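Local coordinates for protein particle-associated lyase (Acinetobacter bacteriophage AP22, PDB 4Y9V) that binds the capsular polysaccharide of Acinetobacter baumannii as a phage tailspike and probably degrades it as a lyase, at residues Phe213-Val219 and Gly240-Lys245; Glu447-Val453 and Tyr482-Ile486; Gly526-Ser532 and Lys612-Trp618; Ile123-Ala127 and Phe138-Asp142. One frame throughout, in Å; residues are numbered along the deposited sequence. Where two conformers were deposited one is given.

Contact 1: residues Phe213-Val219 and Gly240-Lys245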
# COMPACT_ATOMS: atom_id res chain seq x y z
N PHE A 213 -4.57 -20.57 -22.14
CA PHE A 213 -3.80 -21.77 -21.85
C PHE A 213 -3.77 -21.93 -20.33
O PHE A 213 -3.64 -20.96 -19.59
CB PHE A 213 -2.38 -21.72 -22.41
CG PHE A 213 -1.60 -20.47 -22.05
CD1 PHE A 213 -1.69 -19.37 -22.87
CD2 PHE A 213 -0.80 -20.39 -20.93
CE1 PHE A 213 -1.02 -18.21 -22.60
CE2 PHE A 213 -0.12 -19.22 -20.64
CZ PHE A 213 -0.24 -18.12 -21.45
N ASN A 214 -3.84 -23.18 -19.87
CA ASN A 214 -3.59 -23.50 -18.49
C ASN A 214 -2.10 -23.45 -18.16
O ASN A 214 -1.69 -23.06 -17.05
CB ASN A 214 -4.16 -24.86 -18.11
CG ASN A 214 -3.54 -26.00 -18.88
OD1 ASN A 214 -3.24 -25.88 -20.06
ND2 ASN A 214 -3.30 -27.14 -18.23
N TYR A 215 -1.28 -23.89 -19.10
CA TYR A 215 0.14 -24.18 -18.93
C TYR A 215 0.75 -24.08 -20.31
O TYR A 215 0.25 -24.73 -21.24
CB TYR A 215 0.27 -25.60 -18.41
CG TYR A 215 1.65 -26.18 -18.26
CD1 TYR A 215 2.30 -26.80 -19.31
CD2 TYR A 215 2.30 -26.13 -17.03
CE1 TYR A 215 3.56 -27.33 -19.17
CE2 TYR A 215 3.55 -26.67 -16.87
CZ TYR A 215 4.19 -27.29 -17.93
OH TYR A 215 5.40 -27.93 -17.82
N LEU A 216 1.82 -23.31 -20.42
CA LEU A 216 2.53 -23.21 -21.70
C LEU A 216 4.00 -23.14 -21.33
O LEU A 216 4.41 -22.26 -20.56
CB LEU A 216 2.00 -22.03 -22.47
CG LEU A 216 2.71 -21.75 -23.79
CD1 LEU A 216 2.65 -22.93 -24.72
CD2 LEU A 216 2.14 -20.51 -24.49
N LYS A 217 4.81 -24.07 -21.84
CA LYS A 217 6.23 -24.16 -21.57
C LYS A 217 6.94 -24.33 -22.92
O LYS A 217 6.56 -25.17 -23.73
CB LYS A 217 6.55 -25.32 -20.64
CG LYS A 217 8.02 -25.45 -20.26
CD LYS A 217 8.27 -26.47 -19.17
CE LYS A 217 9.74 -26.71 -18.95
NZ LYS A 217 9.97 -27.62 -17.81
N THR A 218 7.95 -23.49 -23.13
CA THR A 218 8.60 -23.38 -24.43
C THR A 218 10.10 -23.38 -24.26
O THR A 218 10.66 -22.96 -23.22
CB THR A 218 8.16 -22.12 -25.19
OG1 THR A 218 8.64 -20.95 -24.56
CG2 THR A 218 6.63 -22.00 -25.26
N VAL A 219 10.78 -23.79 -25.34
CA VAL A 219 12.22 -23.75 -25.47
C VAL A 219 12.57 -23.13 -26.83
O VAL A 219 12.00 -23.54 -27.84
CB VAL A 219 12.85 -25.17 -25.39
CG1 VAL A 219 14.36 -25.12 -25.71
CG2 VAL A 219 12.60 -25.74 -24.01
N GLY A 240 -2.56 -17.75 -17.89
CA GLY A 240 -2.21 -18.95 -17.21
C GLY A 240 -0.71 -19.05 -16.91
O GLY A 240 0.01 -18.09 -17.07
N TYR A 241 -0.31 -20.33 -16.55
CA TYR A 241 1.11 -20.44 -16.27
C TYR A 241 1.92 -20.45 -17.56
O TYR A 241 1.62 -21.25 -18.46
CB TYR A 241 1.40 -21.71 -15.48
CG TYR A 241 2.89 -21.88 -15.23
CD1 TYR A 241 3.53 -21.11 -14.28
CD2 TYR A 241 3.67 -22.74 -15.97
CE1 TYR A 241 4.91 -21.23 -14.07
CE2 TYR A 241 5.03 -22.88 -15.79
CZ TYR A 241 5.66 -22.11 -14.81
OH TYR A 241 7.01 -22.21 -14.58
N PHE A 242 2.93 -19.62 -17.65
CA PHE A 242 3.84 -19.54 -18.78
C PHE A 242 5.28 -19.66 -18.33
O PHE A 242 5.67 -19.04 -17.33
CB PHE A 242 3.66 -18.16 -19.47
CG PHE A 242 4.63 -17.99 -20.64
CD1 PHE A 242 4.32 -18.57 -21.85
CD2 PHE A 242 5.83 -17.32 -20.49
CE1 PHE A 242 5.21 -18.48 -22.90
CE2 PHE A 242 6.73 -17.24 -21.54
CZ PHE A 242 6.40 -17.82 -22.75
N GLU A 243 6.07 -20.41 -19.09
CA GLU A 243 7.47 -20.55 -18.84
C GLU A 243 8.22 -20.66 -20.17
O GLU A 243 7.81 -21.45 -21.03
CB GLU A 243 7.72 -21.87 -18.04
CG GLU A 243 9.19 -22.25 -17.88
CD GLU A 243 9.44 -23.39 -16.89
OE1 GLU A 243 8.50 -23.75 -16.13
OE2 GLU A 243 10.55 -23.92 -16.93
N ASN A 244 9.32 -19.93 -20.32
CA ASN A 244 10.19 -20.10 -21.48
C ASN A 244 11.61 -20.33 -21.03
O ASN A 244 12.05 -19.83 -19.99
CB ASN A 244 10.14 -18.89 -22.44
CG ASN A 244 10.85 -17.69 -21.87
OD1 ASN A 244 10.34 -17.07 -20.92
ND2 ASN A 244 12.04 -17.38 -22.35
N LYS A 245 12.36 -21.00 -21.89
CA LYS A 245 13.82 -21.04 -21.92
C LYS A 245 14.26 -20.48 -23.25
O LYS A 245 13.74 -20.93 -24.28
CB LYS A 245 14.30 -22.50 -21.76
CG LYS A 245 15.78 -22.69 -22.04
CD LYS A 245 16.25 -24.06 -21.77
CE LYS A 245 17.79 -24.17 -21.89
NZ LYS A 245 18.11 -25.59 -21.55
O HOH W 1 -3.28 -17.86 -20.62
O HOH W 2 -4.78 -18.39 -20.26
O HOH W 3 8.78 -26.37 -15.49
O HOH W 4 11.21 -20.45 -25.51

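Contact 2: residues Glu447-Val453 and Tyr482-Ile486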
# COMPACT_ATOMS: atom_id res chain seq x y z
N GLU A 447 19.58 25.35 -24.46
CA GLU A 447 18.51 26.35 -24.39
C GLU A 447 17.91 26.28 -23.00
O GLU A 447 18.02 25.27 -22.33
CB GLU A 447 17.48 26.18 -25.47
CG GLU A 447 16.76 24.87 -25.37
CD GLU A 447 15.87 24.61 -26.54
OE1 GLU A 447 16.18 25.02 -27.66
OE2 GLU A 447 14.82 23.96 -26.38
N ALA A 448 17.31 27.36 -22.56
CA ALA A 448 16.67 27.39 -21.26
C ALA A 448 15.45 26.46 -21.27
O ALA A 448 14.69 26.35 -22.24
CB ALA A 448 16.25 28.80 -20.90
N LEU A 449 15.31 25.76 -20.15
CA LEU A 449 14.21 24.85 -19.89
C LEU A 449 12.96 25.66 -19.64
O LEU A 449 12.98 26.55 -18.78
CB LEU A 449 14.60 23.96 -18.69
CG LEU A 449 13.61 22.83 -18.42
CD1 LEU A 449 13.65 21.81 -19.53
CD2 LEU A 449 13.96 22.20 -17.08
N THR A 450 11.86 25.38 -20.34
CA THR A 450 10.61 26.10 -20.22
C THR A 450 9.90 25.83 -18.89
O THR A 450 9.50 26.75 -18.14
CB THR A 450 9.69 25.77 -21.41
OG1 THR A 450 10.36 26.14 -22.60
CG2 THR A 450 8.41 26.57 -21.29
N LYS A 451 9.67 24.56 -18.58
CA LYS A 451 8.97 24.10 -17.41
C LYS A 451 9.95 24.06 -16.20
O LYS A 451 11.14 24.34 -16.34
CB LYS A 451 8.35 22.72 -17.67
CG LYS A 451 7.29 22.73 -18.78
CD LYS A 451 6.09 23.58 -18.45
CE LYS A 451 5.06 23.49 -19.61
NZ LYS A 451 3.96 24.45 -19.40
N LYS A 452 9.39 23.75 -15.05
CA LYS A 452 10.03 23.79 -13.74
C LYS A 452 10.29 22.40 -13.16
O LYS A 452 9.65 21.42 -13.51
CB LYS A 452 9.16 24.50 -12.68
CG LYS A 452 8.81 25.95 -13.07
CD LYS A 452 8.05 26.69 -12.01
CE LYS A 452 6.79 26.12 -11.41
NZ LYS A 452 5.60 26.17 -12.34
N VAL A 453 11.26 22.41 -12.23
CA VAL A 453 11.57 21.26 -11.43
C VAL A 453 11.24 21.58 -9.96
O VAL A 453 11.57 22.65 -9.46
CB VAL A 453 13.06 20.90 -11.58
CG1 VAL A 453 13.46 19.77 -10.63
CG2 VAL A 453 13.38 20.56 -13.02
N TYR A 482 22.50 28.35 -17.96
CA TYR A 482 21.11 28.67 -17.78
C TYR A 482 20.75 28.44 -16.32
O TYR A 482 21.33 27.61 -15.63
CB TYR A 482 20.19 27.75 -18.66
CG TYR A 482 20.55 27.81 -20.11
CD1 TYR A 482 20.41 28.98 -20.84
CD2 TYR A 482 21.08 26.71 -20.80
CE1 TYR A 482 20.75 29.07 -22.18
CE2 TYR A 482 21.45 26.77 -22.12
CZ TYR A 482 21.29 27.95 -22.80
OH TYR A 482 21.64 28.12 -24.13
N THR A 483 19.69 29.14 -15.89
CA THR A 483 18.98 28.75 -14.67
C THR A 483 18.00 27.65 -15.03
O THR A 483 17.22 27.79 -15.98
CB THR A 483 18.25 29.97 -14.09
OG1 THR A 483 19.27 30.87 -13.62
CG2 THR A 483 17.37 29.59 -12.95
N VAL A 484 18.03 26.55 -14.27
CA VAL A 484 16.96 25.55 -14.36
C VAL A 484 15.81 26.09 -13.52
O VAL A 484 16.00 26.28 -12.32
CB VAL A 484 17.41 24.18 -13.85
CG1 VAL A 484 16.24 23.23 -13.83
CG2 VAL A 484 18.56 23.65 -14.72
N PRO A 485 14.64 26.39 -14.08
CA PRO A 485 13.54 26.91 -13.25
C PRO A 485 13.15 25.90 -12.21
O PRO A 485 12.99 24.71 -12.51
CB PRO A 485 12.41 27.13 -14.26
CG PRO A 485 13.09 27.26 -15.62
CD PRO A 485 14.23 26.25 -15.51
N ILE A 486 12.96 26.37 -10.96
CA ILE A 486 12.55 25.56 -9.83
C ILE A 486 11.34 26.23 -9.23
O ILE A 486 11.38 27.43 -8.92
CB ILE A 486 13.69 25.41 -8.80
CG1 ILE A 486 14.88 24.66 -9.41
CG2 ILE A 486 13.20 24.81 -7.51
CD1 ILE A 486 16.15 24.81 -8.62
O HOH W 5 17.25 25.96 -18.18

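Contact 3: residues Gly526-Ser532 and Lys612-Trp618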
# COMPACT_ATOMS: atom_id res chain seq x y z
N GLY A 526 18.34 24.23 19.59
CA GLY A 526 19.23 23.78 20.64
C GLY A 526 19.30 24.77 21.77
O GLY A 526 18.62 25.79 21.82
N VAL A 527 20.18 24.39 22.72
CA VAL A 527 20.44 25.14 23.94
C VAL A 527 21.96 25.25 24.12
O VAL A 527 22.69 24.31 23.77
CB VAL A 527 19.79 24.48 25.18
CG1 VAL A 527 20.26 23.05 25.40
CG2 VAL A 527 19.99 25.34 26.44
N VAL A 528 22.40 26.33 24.71
CA VAL A 528 23.80 26.47 25.13
C VAL A 528 23.82 27.26 26.42
O VAL A 528 23.29 28.36 26.52
CB VAL A 528 24.63 27.13 24.02
CG1 VAL A 528 24.06 28.47 23.52
CG2 VAL A 528 26.07 27.25 24.42
N SER A 529 24.51 26.70 27.42
CA SER A 529 24.74 27.43 28.67
C SER A 529 25.87 28.44 28.45
O SER A 529 26.90 28.10 27.82
CB SER A 529 25.14 26.46 29.78
OG SER A 529 25.61 27.17 30.93
N VAL A 530 25.69 29.63 28.95
CA VAL A 530 26.71 30.69 28.93
C VAL A 530 26.88 31.20 30.36
O VAL A 530 25.99 31.11 31.20
CB VAL A 530 26.37 31.83 27.97
CG1 VAL A 530 26.33 31.32 26.54
CG2 VAL A 530 25.10 32.54 28.35
N THR A 531 28.05 31.77 30.59
CA THR A 531 28.36 32.42 31.88
C THR A 531 28.89 33.81 31.57
O THR A 531 29.87 33.98 30.84
CB THR A 531 29.38 31.60 32.67
OG1 THR A 531 28.81 30.30 32.97
CG2 THR A 531 29.73 32.28 33.98
N SER A 532 28.22 34.82 32.09
CA SER A 532 28.69 36.18 31.92
C SER A 532 29.96 36.39 32.75
O SER A 532 30.25 35.70 33.69
CB SER A 532 27.61 37.19 32.27
OG SER A 532 27.30 37.05 33.65
N LYS A 612 26.93 35.32 36.01
CA LYS A 612 25.74 34.49 36.08
C LYS A 612 25.77 33.43 34.97
O LYS A 612 26.14 33.75 33.85
CB LYS A 612 24.45 35.30 35.88
CG LYS A 612 24.12 36.27 36.98
CD LYS A 612 23.58 35.66 38.21
CE LYS A 612 23.88 36.44 39.47
NZ LYS A 612 22.79 36.17 40.44
N THR A 613 25.33 32.21 35.31
CA THR A 613 25.23 31.11 34.35
C THR A 613 23.77 30.89 34.01
O THR A 613 22.90 30.80 34.92
CB THR A 613 25.87 29.83 34.94
OG1 THR A 613 27.24 30.09 35.24
CG2 THR A 613 25.75 28.67 33.99
N PHE A 614 23.46 30.80 32.71
CA PHE A 614 22.07 30.68 32.25
C PHE A 614 22.08 30.11 30.85
O PHE A 614 23.14 29.93 30.25
CB PHE A 614 21.34 32.02 32.39
CG PHE A 614 22.05 33.15 31.62
CD1 PHE A 614 21.74 33.39 30.30
CD2 PHE A 614 23.00 33.92 32.25
CE1 PHE A 614 22.41 34.39 29.61
CE2 PHE A 614 23.65 34.93 31.56
CZ PHE A 614 23.35 35.16 30.24
N ASN A 615 20.90 29.85 30.32
CA ASN A 615 20.77 29.27 28.98
C ASN A 615 20.41 30.30 27.92
O ASN A 615 19.58 31.19 28.13
CB ASN A 615 19.68 28.21 28.99
CG ASN A 615 20.13 26.91 29.63
OD1 ASN A 615 21.28 26.52 29.50
ND2 ASN A 615 19.17 26.25 30.29
N LEU A 616 20.98 30.07 26.74
CA LEU A 616 20.51 30.65 25.50
C LEU A 616 19.94 29.50 24.65
O LEU A 616 20.50 28.43 24.58
CB LEU A 616 21.60 31.40 24.74
CG LEU A 616 22.03 32.68 25.42
CD1 LEU A 616 23.28 33.25 24.82
CD2 LEU A 616 20.90 33.74 25.21
N TYR A 617 18.83 29.79 23.99
CA TYR A 617 18.14 28.85 23.13
C TYR A 617 18.07 29.43 21.74
O TYR A 617 18.00 30.65 21.55
CB TYR A 617 16.73 28.58 23.63
CG TYR A 617 16.68 28.03 25.02
CD1 TYR A 617 16.82 26.67 25.23
CD2 TYR A 617 16.48 28.84 26.14
CE1 TYR A 617 16.77 26.12 26.51
CE2 TYR A 617 16.40 28.30 27.41
CZ TYR A 617 16.52 26.94 27.60
OH TYR A 617 16.42 26.46 28.87
N TRP A 618 18.03 28.55 20.73
CA TRP A 618 17.96 28.99 19.36
C TRP A 618 17.13 28.00 18.54
O TRP A 618 17.06 26.81 18.85
CB TRP A 618 19.39 29.17 18.74
CG TRP A 618 20.16 27.88 18.76
CD1 TRP A 618 20.92 27.36 19.77
CD2 TRP A 618 20.16 26.89 17.73
NE1 TRP A 618 21.41 26.13 19.45
CE2 TRP A 618 20.95 25.82 18.17
CE3 TRP A 618 19.59 26.79 16.44
CZ2 TRP A 618 21.17 24.67 17.40
CZ3 TRP A 618 19.80 25.66 15.70
CH2 TRP A 618 20.60 24.62 16.15
O HOH W 6 23.30 24.48 20.96

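Contact 4: residues Ile123-Ala127 and Phe138-Asp142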
# COMPACT_ATOMS: atom_id res chain seq x y z
N ILE A 123 -11.03 3.32 -38.49
CA ILE A 123 -12.41 3.61 -38.84
C ILE A 123 -12.68 5.09 -39.09
O ILE A 123 -13.55 5.39 -39.90
CB ILE A 123 -13.38 3.04 -37.81
CG1 ILE A 123 -13.05 3.45 -36.37
CG2 ILE A 123 -13.50 1.51 -37.97
CD1 ILE A 123 -14.26 3.40 -35.44
N THR A 124 -11.94 5.99 -38.44
CA THR A 124 -12.25 7.40 -38.59
C THR A 124 -11.10 8.25 -38.07
O THR A 124 -9.99 7.74 -37.83
CB THR A 124 -13.64 7.71 -37.99
OG1 THR A 124 -14.06 9.02 -38.35
CG2 THR A 124 -13.70 7.60 -36.49
N THR A 125 -11.36 9.53 -37.89
CA THR A 125 -10.43 10.53 -37.40
C THR A 125 -11.15 11.35 -36.33
O THR A 125 -12.38 11.41 -36.26
CB THR A 125 -9.87 11.43 -38.50
OG1 THR A 125 -10.96 12.10 -39.14
CG2 THR A 125 -9.02 10.67 -39.48
N LEU A 126 -10.30 12.00 -35.50
CA LEU A 126 -10.85 12.89 -34.45
C LEU A 126 -11.37 14.16 -35.03
O LEU A 126 -10.70 14.80 -35.82
CB LEU A 126 -9.70 13.18 -33.48
CG LEU A 126 -10.04 14.05 -32.30
CD1 LEU A 126 -11.10 13.43 -31.41
CD2 LEU A 126 -8.78 14.42 -31.51
N ALA A 127 -12.55 14.60 -34.55
CA ALA A 127 -13.24 15.76 -35.06
C ALA A 127 -13.57 16.82 -33.98
O ALA A 127 -14.19 17.80 -34.30
CB ALA A 127 -14.51 15.41 -35.83
N PHE A 138 -15.74 12.71 -27.42
CA PHE A 138 -15.10 13.35 -28.56
C PHE A 138 -16.01 13.10 -29.77
O PHE A 138 -16.70 12.08 -29.86
CB PHE A 138 -13.68 12.86 -28.82
CG PHE A 138 -13.53 11.37 -29.00
CD1 PHE A 138 -13.30 10.55 -27.91
CD2 PHE A 138 -13.57 10.78 -30.26
CE1 PHE A 138 -13.12 9.21 -28.04
CE2 PHE A 138 -13.41 9.40 -30.39
CZ PHE A 138 -13.20 8.59 -29.29
N ASP A 139 -15.93 14.01 -30.72
CA ASP A 139 -16.60 13.83 -31.99
C ASP A 139 -15.61 13.14 -32.95
O ASP A 139 -14.40 13.32 -32.86
CB ASP A 139 -17.01 15.17 -32.59
CG ASP A 139 -18.06 15.88 -31.79
OD1 ASP A 139 -18.74 15.24 -30.91
OD2 ASP A 139 -18.19 17.13 -31.96
N VAL A 140 -16.20 12.41 -33.90
CA VAL A 140 -15.45 11.76 -34.97
C VAL A 140 -16.02 12.22 -36.30
O VAL A 140 -17.13 12.70 -36.41
CB VAL A 140 -15.48 10.22 -34.86
CG1 VAL A 140 -14.74 9.78 -33.59
CG2 VAL A 140 -16.90 9.70 -34.89
N ALA A 141 -15.24 11.96 -37.36
CA ALA A 141 -15.72 12.22 -38.71
C ALA A 141 -16.80 11.20 -39.13
O ALA A 141 -17.63 11.57 -39.98
CB ALA A 141 -14.58 12.25 -39.68
N ASP A 142 -16.79 10.00 -38.60
CA ASP A 142 -17.71 8.95 -39.01
C ASP A 142 -17.86 7.97 -37.83
O ASP A 142 -16.92 7.30 -37.50
CB ASP A 142 -17.21 8.20 -40.24
CG ASP A 142 -18.10 7.05 -40.68
OD1 ASP A 142 -19.26 6.97 -40.22
OD2 ASP A 142 -17.61 6.27 -41.55
O HOH W 7 -15.98 4.32 -40.40
O HOH W 8 -16.79 18.57 -33.71

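Contact 1: residues Phe213-Val219 and Gly240-Lys245
Tyr215 to Val219 and Tyr241 to Lys245 are neighbouring strands paired in parallel, near the start of the long stack of strands. Their directions differ by 5°. Five backbone hydrogen bonds join them, alternating from one strand to the other. Tyr241 N reaches Asn214 O from above the carbonyl plane. Such in-register pairing of successive strands is that of a right-handed parallel beta-helix, the pectin lyase-like fold common in phage tailspikes. The rings of Tyr215 and Tyr241 lie side by side, planes at 30°, but slid so far that they barely overlap; CD2 meets CD2 at 3.8 Å. Lys217 and Glu243 run alongside each other, both extended. The salt bridge from Lys217 NZ to Glu243 OE2 is long, 3.8 Å; a water also links NZ to Glu243 OE1. That OE1 takes a 2.6 Å bond from Tyr241 OH, from above the carboxylate plane. On the other face Leu216 CD2 lies at the edge of the Phe242 ring, 3.9 Å from CD1. The same methyl covers one face of the Phe213 ring, and Tyr241 O lies at that ring's edge, 3.4 Å from CE2. Tyr215 packs on Asn210 and Tyr241 on Asn236 of a second subunit.

Contact 2: residues Glu447-Val453 and Tyr482-Ile486
Tyr482 swings CG opposite its carbonyl carbon (chi1 -56°), and this lays one ring face against the peptide between Glu447 and Ala448. Glu447 C sits 3.6 Å above the ring plane, over its centre, with Ala448 N beside it. The ring thus covers mainly a flat backbone group, though Ala448 CB also touches its CD1. The ring hydroxyl is bonded to OD1 of Asn446, the residue just before Glu447. Val484 places CG1 opposite its backbone N (chi1 174°). That methyl meets Leu449 CD2 at 4.1 Å and Val453 CG2 at 4.0 Å. Pro485 wedges its ring into the bend of the 447-453 loop. Its CG touches Leu449 O at 3.2 Å and Lys451 O at 3.6 Å. Lys451 O is buried here and has no hydrogen-bond partner in the model.

One direct hydrogen bond crosses the contact, from Val453 N to Pro485 O, 2.9 Å long and 159° at the hydrogen. At the other end a water joins Leu449 N to Thr483 O. The two loops stack as successive turns do in the pectin lyase-like beta-helix, and at Val453 and Ile486 they become parallel strands. Side chains of strands 405-409, 435-441 and 470-476 pack against the contact: Ile409 meets Leu449 and Val453, Gln441 meets Leu449, Tyr482 and Val484, and Val474 meets Val453, Val484 and Ile486.

Contact 3: residues Gly526-Ser532 and Lys612-Trp618
Gly526 to Thr531 and Thr613 to Trp618 form an antiparallel pair, twisted so that their directions differ by 147°. Gly526-Trp618, Val528-Leu616 and Val530-Phe614 are the hydrogen-bonded pairs, each with two backbone bonds. Past the last strand pair, Ser532 N binds Lys612 O, and Ser532 OG accepts from Lys612 N at 2.9 Å.

Gly526 has no side chain, and the Trp618 indole lies over its backbone. Gly526 N is 3.4 Å above the indole plane, toward the rim. Trp618 NE1 uses its N-H on a water in the ring plane, and that water also binds Val527 O. Phe614 has CG between its backbone N and carbonyl carbon (chi1 57°), which brings its ring against Val530. Val530 CG2 lies over that ring's face, 3.9 Å from the centroid, a CH-pi contact. Val530 CG1 meets Leu616 CD1 at 4.0 Å. On the reverse face, Val527 CG2 presses on Tyr617 CE1 at 3.3 Å and also meets Asn615 OD1. Thr531 OG1 and Thr613 OG1 share a 2.8 Å hydrogen bond.

The pair belongs to the C-terminal Ig-like tailspike domain. On the face of Val527 and Tyr617, Val527 touches Asn555 and Tyr617 touches Val556, both of a second subunit. On the other face, Val528, Val530 and Trp618 pack on strand 538-545, Phe614 and Leu616 on strands 597-604 and 555-561.

Contact 4: residues Ile123-Ala127 and Phe138-Asp142
Thr124 and Leu126 meet Val140 and Phe138 where only one backbone bridge, Leu126 with Val140, joins the segments. A classic beta bulge at Ile123 and Thr124, both facing Ile203, lies at the start of the first segment. This is in the Ig-like domain near the N-terminal side of the tailspike, where the chain leaves strand 113-125 and passes the end of strand 137-139. The end-to-end directions of the two segments are 128° apart.

Two backbone hydrogen bonds hold the bridge. Ala141 N gives to Thr125 O at 3.1 Å, and Ala127 N to Asp139 O at 2.8 Å, from above that carbonyl's plane. Thr124 turns its hydroxyl opposite its backbone N (chi1 -169°), over the other segment. There OG1 takes a weak bond from Asp142 N, 2.9 Å long but bent to 123°. Its methyl CG2 comes across Val140 at about a right angle and meets CB at 3.6 Å. Leu126 reaches the other segment through CD1, which touches Phe138 CB at 3.7 Å and also lies near Asp139 O. The Phe138 side chain also touches Ile130, Ile154, Val185 and Ile203.

The polar ends are tied by water and by nearby hydroxyls. Asp139 OD1 binds Thr184 OG1, and Asp142 OD1 binds Ser144 OG. One water gives to both Ala127 O and Asp139 OD2. Another gives to Ile123 O, at 2.7 Å, and to Asp142 OD2, at 2.8 Å.

From the N terminus the chain first makes contact 4, which closes a short loop of ten residues within an Ig-like domain. Contact 1 follows, closing one turn of twenty residues between neighbouring strands of the beta-helix. Contact 2 closes a later turn of 28 residues, through loops of the same helix. Contact 3 comes last and closes the widest loop, 79 residues, within the C-terminal Ig-like domain. The four run in series, and none nests in or crosses another. Contacts 1 and 3, with centres about 73 Å apart, both touch a second subunit. Contacts 2 and 4, with nearest atoms about 20 Å apart, touch no other protein chain of the assembly.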